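Local coordinates for gene 12 protein (Mycobacterium phage D29, PDB 3HC7), which acts as a phage endolysin, an esterase that cleaves the ester link between mycolic acids and the arabinogalactan-peptidoglycan of the host cell wall, so that new virus particles are released, at residues D75-I86 against R109-M120. Numbering follows the deposited sequence.
Sequences DFAMAGYSQGAI and RLKKVIFWGNPM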
loop_
_atom_site.group_PDB
_atom_site.type_symbol
_atom_site.label_atom_id
_atom_site.label_comp_id
_atom_site.label_asym_id
_atom_site.label_seq_id
_atom_site.Cartn_x
_atom_site.Cartn_y
_atom_site.Cartn_z
ATOM N N ASP A 75 -18.652 12.768 -0.220
ATOM C CA ASP A 75 -17.202 12.845 -0.128
ATOM C C ASP A 75 -16.696 11.419 0.001
ATOM O O ASP A 75 -17.497 10.486 0.051
ATOM C CB ASP A 75 -16.782 13.685 1.075
ATOM C CG ASP A 75 -17.059 15.164 0.873
ATOM O OD1 ASP A 75 -17.168 15.597 -0.295
ATOM O OD2 ASP A 75 -17.159 15.889 1.884
ATOM N N PHE A 76 -15.383 11.232 0.037
ATOM C CA PHE A 76 -14.867 9.868 0.202
ATOM C C PHE A 76 -13.553 9.788 0.955
ATOM O O PHE A 76 -12.894 10.802 1.204
ATOM C CB PHE A 76 -14.771 9.131 -1.145
ATOM C CG PHE A 76 -13.630 9.589 -2.021
ATOM C CD1 PHE A 76 -13.619 10.868 -2.562
ATOM C CD2 PHE A 76 -12.581 8.727 -2.325
ATOM C CE1 PHE A 76 -12.579 11.296 -3.376
ATOM C CE2 PHE A 76 -11.534 9.137 -3.147
ATOM C CZ PHE A 76 -11.531 10.427 -3.670
ATOM N N ALA A 77 -13.192 8.558 1.310
ATOM C CA ALA A 77 -11.950 8.261 1.999
ATOM C C ALA A 77 -11.408 6.947 1.446
ATOM O O ALA A 77 -12.150 6.156 0.861
ATOM C CB ALA A 77 -12.196 8.152 3.504
ATOM N N MET A 78 -10.115 6.715 1.620
ATOM C CA MET A 78 -9.508 5.473 1.159
ATOM C C MET A 78 -8.622 4.877 2.242
ATOM O O MET A 78 -8.034 5.602 3.047
ATOM C CB MET A 78 -8.684 5.709 -0.111
ATOM C CG MET A 78 -9.486 6.171 -1.326
ATOM S SD MET A 78 -8.449 6.352 -2.796
ATOM C CE MET A 78 -7.303 7.607 -2.235
ATOM N N ALA A 79 -8.530 3.552 2.256
ATOM C CA ALA A 79 -7.725 2.853 3.246
ATOM C C ALA A 79 -7.114 1.601 2.642
ATOM O O ALA A 79 -7.821 0.735 2.125
ATOM C CB ALA A 79 -8.570 2.491 4.465
ATOM N N GLY A 80 -5.795 1.508 2.721
ATOM C CA GLY A 80 -5.086 0.364 2.182
ATOM C C GLY A 80 -3.948 -0.073 3.079
ATOM O O GLY A 80 -3.291 0.749 3.719
ATOM N N TYR A 81 -3.712 -1.379 3.102
ATOM C CA TYR A 81 -2.682 -1.989 3.935
ATOM C C TYR A 81 -1.695 -2.753 3.061
ATOM O O TYR A 81 -2.100 -3.532 2.197
ATOM C CB TYR A 81 -3.352 -2.921 4.949
ATOM C CG TYR A 81 -2.436 -3.857 5.709
ATOM C CD1 TYR A 81 -1.244 -3.408 6.268
ATOM C CD2 TYR A 81 -2.793 -5.184 5.903
ATOM C CE1 TYR A 81 -0.418 -4.264 6.973
ATOM C CE2 TYR A 81 -1.975 -6.050 6.608
ATOM C CZ TYR A 81 -0.794 -5.588 7.139
ATOM O OH TYR A 81 0.012 -6.454 7.837
ATOM N N SER A 82 -0.403 -2.508 3.287
ATOM C CA SER A 82 0.702 -3.173 2.584
ATOM C C SER A 82 0.555 -3.129 1.057
ATOM O O SER A 82 0.557 -2.047 0.489
ATOM C CB SER A 82 1.011 -4.580 3.152
ATOM O OG SER A 82 0.291 -5.628 2.529
ATOM N N GLN A 83 0.440 -4.266 0.376
ATOM C CA GLN A 83 0.197 -4.188 -1.065
ATOM C C GLN A 83 -0.995 -3.257 -1.331
ATOM O O GLN A 83 -1.031 -2.522 -2.326
ATOM C CB GLN A 83 -0.046 -5.572 -1.671
ATOM C CG GLN A 83 -0.367 -5.530 -3.163
ATOM C CD GLN A 83 -0.552 -6.915 -3.777
ATOM O OE1 GLN A 83 -1.101 -7.049 -4.871
ATOM N NE2 GLN A 83 -0.093 -7.947 -3.077
ATOM N N GLY A 84 -1.963 -3.284 -0.420
ATOM C CA GLY A 84 -3.134 -2.430 -0.510
ATOM C C GLY A 84 -2.782 -0.957 -0.419
ATOM O O GLY A 84 -3.453 -0.118 -1.020
ATOM N N ALA A 85 -1.730 -0.644 0.336
ATOM C CA ALA A 85 -1.258 0.733 0.466
ATOM C C ALA A 85 -0.644 1.202 -0.844
ATOM O O ALA A 85 -0.781 2.365 -1.221
ATOM C CB ALA A 85 -0.250 0.848 1.590
ATOM N N ILE A 86 0.046 0.303 -1.537
ATOM C CA ILE A 86 0.560 0.642 -2.865
ATOM C C ILE A 86 -0.594 0.981 -3.817
ATOM O O ILE A 86 -0.528 1.975 -4.549
ATOM C CB ILE A 86 1.396 -0.496 -3.492
ATOM C CG1 ILE A 86 2.531 -0.936 -2.566
ATOM C CG2 ILE A 86 1.981 -0.059 -4.844
ATOM C CD1 ILE A 86 3.286 -2.179 -3.092
ATOM N N ARG A 109 -13.180 16.334 -3.193
ATOM C CA ARG A 109 -14.099 15.536 -2.388
ATOM C C ARG A 109 -13.399 14.496 -1.515
ATOM O O ARG A 109 -14.034 13.855 -0.681
ATOM C CB ARG A 109 -15.147 14.870 -3.272
ATOM C CG ARG A 109 -16.107 15.861 -3.885
ATOM C CD ARG A 109 -16.810 15.264 -5.074
ATOM N NE ARG A 109 -17.796 14.266 -4.683
ATOM C CZ ARG A 109 -18.480 13.535 -5.553
ATOM N NH1 ARG A 109 -18.274 13.697 -6.857
ATOM N NH2 ARG A 109 -19.365 12.644 -5.124
ATOM N N LEU A 110 -12.094 14.339 -1.705
ATOM C CA LEU A 110 -11.307 13.412 -0.906
ATOM C C LEU A 110 -10.999 14.050 0.442
ATOM O O LEU A 110 -10.383 15.113 0.501
ATOM C CB LEU A 110 -10.008 13.053 -1.627
ATOM C CG LEU A 110 -9.040 12.121 -0.885
ATOM C CD1 LEU A 110 -9.696 10.788 -0.560
ATOM C CD2 LEU A 110 -7.754 11.910 -1.688
ATOM N N LYS A 111 -11.428 13.401 1.521
ATOM C CA LYS A 111 -11.243 13.963 2.857
ATOM C C LYS A 111 -10.147 13.270 3.660
ATOM O O LYS A 111 -9.409 13.920 4.403
ATOM C CB LYS A 111 -12.556 13.940 3.641
ATOM C CG LYS A 111 -13.658 14.789 3.028
ATOM C CD LYS A 111 -13.189 16.217 2.790
ATOM C CE LYS A 111 -14.314 17.075 2.228
ATOM N NZ LYS A 111 -13.853 18.450 1.890
ATOM N N LYS A 112 -10.043 11.952 3.518
ATOM C CA LYS A 112 -9.152 11.181 4.371
ATOM C C LYS A 112 -8.553 9.993 3.641
ATOM O O LYS A 112 -9.249 9.286 2.917
ATOM C CB LYS A 112 -9.904 10.665 5.603
ATOM C CG LYS A 112 -10.474 11.744 6.516
ATOM C CD LYS A 112 -11.350 11.129 7.589
ATOM C CE LYS A 112 -12.088 12.206 8.378
ATOM N NZ LYS A 112 -11.257 12.724 9.495
ATOM N N VAL A 113 -7.264 9.763 3.856
ATOM C CA VAL A 113 -6.615 8.572 3.336
ATOM C C VAL A 113 -5.864 7.892 4.452
ATOM O O VAL A 113 -5.210 8.558 5.255
ATOM C CB VAL A 113 -5.613 8.904 2.223
ATOM C CG1 VAL A 113 -5.112 7.626 1.582
ATOM C CG2 VAL A 113 -6.261 9.777 1.191
ATOM N N ILE A 114 -5.958 6.568 4.497
ATOM C CA ILE A 114 -5.245 5.773 5.489
ATOM C C ILE A 114 -4.340 4.747 4.831
ATOM O O ILE A 114 -4.787 3.965 3.988
ATOM C CB ILE A 114 -6.213 5.009 6.406
ATOM C CG1 ILE A 114 -6.995 5.977 7.290
ATOM C CG2 ILE A 114 -5.447 4.006 7.261
ATOM C CD1 ILE A 114 -8.175 5.346 7.972
ATOM N N PHE A 115 -3.069 4.755 5.228
ATOM C CA PHE A 115 -2.128 3.714 4.849
ATOM C C PHE A 115 -1.609 2.996 6.091
ATOM O O PHE A 115 -1.284 3.637 7.091
ATOM C CB PHE A 115 -0.925 4.318 4.127
ATOM C CG PHE A 115 -1.277 5.124 2.910
ATOM C CD1 PHE A 115 -1.590 4.496 1.711
ATOM C CD2 PHE A 115 -1.272 6.510 2.957
ATOM C CE1 PHE A 115 -1.897 5.240 0.579
ATOM C CE2 PHE A 115 -1.576 7.256 1.831
ATOM C CZ PHE A 115 -1.895 6.622 0.640
ATOM N N TRP A 116 -1.540 1.670 6.028
ATOM C CA TRP A 116 -0.775 0.899 7.006
ATOM C C TRP A 116 0.309 0.184 6.219
ATOM O O TRP A 116 0.033 -0.325 5.132
ATOM C CB TRP A 116 -1.628 -0.168 7.694
ATOM C CG TRP A 116 -2.853 0.290 8.449
ATOM C CD1 TRP A 116 -2.918 0.685 9.762
ATOM C CD2 TRP A 116 -4.199 0.319 7.957
ATOM N NE1 TRP A 116 -4.220 0.985 10.101
ATOM C CE2 TRP A 116 -5.024 0.768 9.013
ATOM C CE3 TRP A 116 -4.786 0.015 6.726
ATOM C CZ2 TRP A 116 -6.404 0.920 8.868
ATOM C CZ3 TRP A 116 -6.155 0.170 6.584
ATOM C CH2 TRP A 116 -6.947 0.619 7.650
ATOM N N GLY A 117 1.523 0.134 6.766
ATOM C CA GLY A 117 2.641 -0.572 6.147
ATOM C C GLY A 117 2.862 -0.241 4.677
ATOM O O GLY A 117 2.834 -1.132 3.827
ATOM N N ASN A 118 3.126 1.034 4.398
ATOM C CA ASN A 118 3.097 1.602 3.045
ATOM C C ASN A 118 4.445 1.644 2.291
ATOM O O ASN A 118 5.329 2.441 2.618
ATOM C CB ASN A 118 2.503 3.021 3.135
ATOM C CG ASN A 118 2.272 3.652 1.781
ATOM O OD1 ASN A 118 2.359 2.986 0.754
ATOM N ND2 ASN A 118 1.973 4.947 1.773
ATOM N N PRO A 119 4.599 0.801 1.255
ATOM C CA PRO A 119 5.849 0.817 0.483
ATOM C C PRO A 119 6.076 2.123 -0.278
ATOM O O PRO A 119 7.181 2.347 -0.770
ATOM C CB PRO A 119 5.677 -0.350 -0.493
ATOM C CG PRO A 119 4.686 -1.253 0.167
ATOM C CD PRO A 119 3.732 -0.325 0.873
ATOM N N MET A 120 5.054 2.971 -0.373
ATOM C CA MET A 120 5.208 4.279 -0.998
ATOM C C MET A 120 5.195 5.378 0.044
ATOM O O MET A 120 4.980 6.544 -0.289
ATOM C CB MET A 120 4.054 4.568 -1.967
ATOM C CG MET A 120 4.065 3.784 -3.262
ATOM S SD MET A 120 2.562 4.142 -4.215
ATOM C CE MET A 120 2.841 5.847 -4.695
#
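Ile-114 N donates to Met-78 O at 2.7 Å, the shortest bond between strand 76-81, in the middle of the five-stranded parallel sheet, and strand 110-116 beside it. Where the pairing ends, Trp-116 O accepts one hydrogen bond, from Ser-82 N at 2.9 Å, with Tyr-81 CA and the ring edge at CD1 in close contact. Tyr-81 has CG anti to the backbone N (chi1 168°), which brings CD1 against Trp-116 CB, the two side chains crossing at about a right angle, while its OH bonds to His-240 O. Between Leu-110, paired with Phe-76, and Val-113, paired with Met-78, strand 110-116 spends an extra residue, Lys-111 (psi -38°), a beta bulge that leaves buried Lys-112 N without a partner. Nearby, Leu-110 CD1 sits over one face of the Phe-76 ring, 3.8 Å from its centroid. Beyond the strands, Asn-118 OD1 accepts from Met-120 N at 2.9 Å, an Asx turn, and also touches Ala-85 CB; Ile-86 CG1 presses tightly on Pro-119 CG at 3.5 Å. Ser-82, the catalytic serine, has positive phi (51°) at the nucleophile elbow of alpha/beta hydrolases. Its amide bond to Trp-116, with Gly-117 beside the probable acid, Asp-166, is consistent with strand pairing setting both in place.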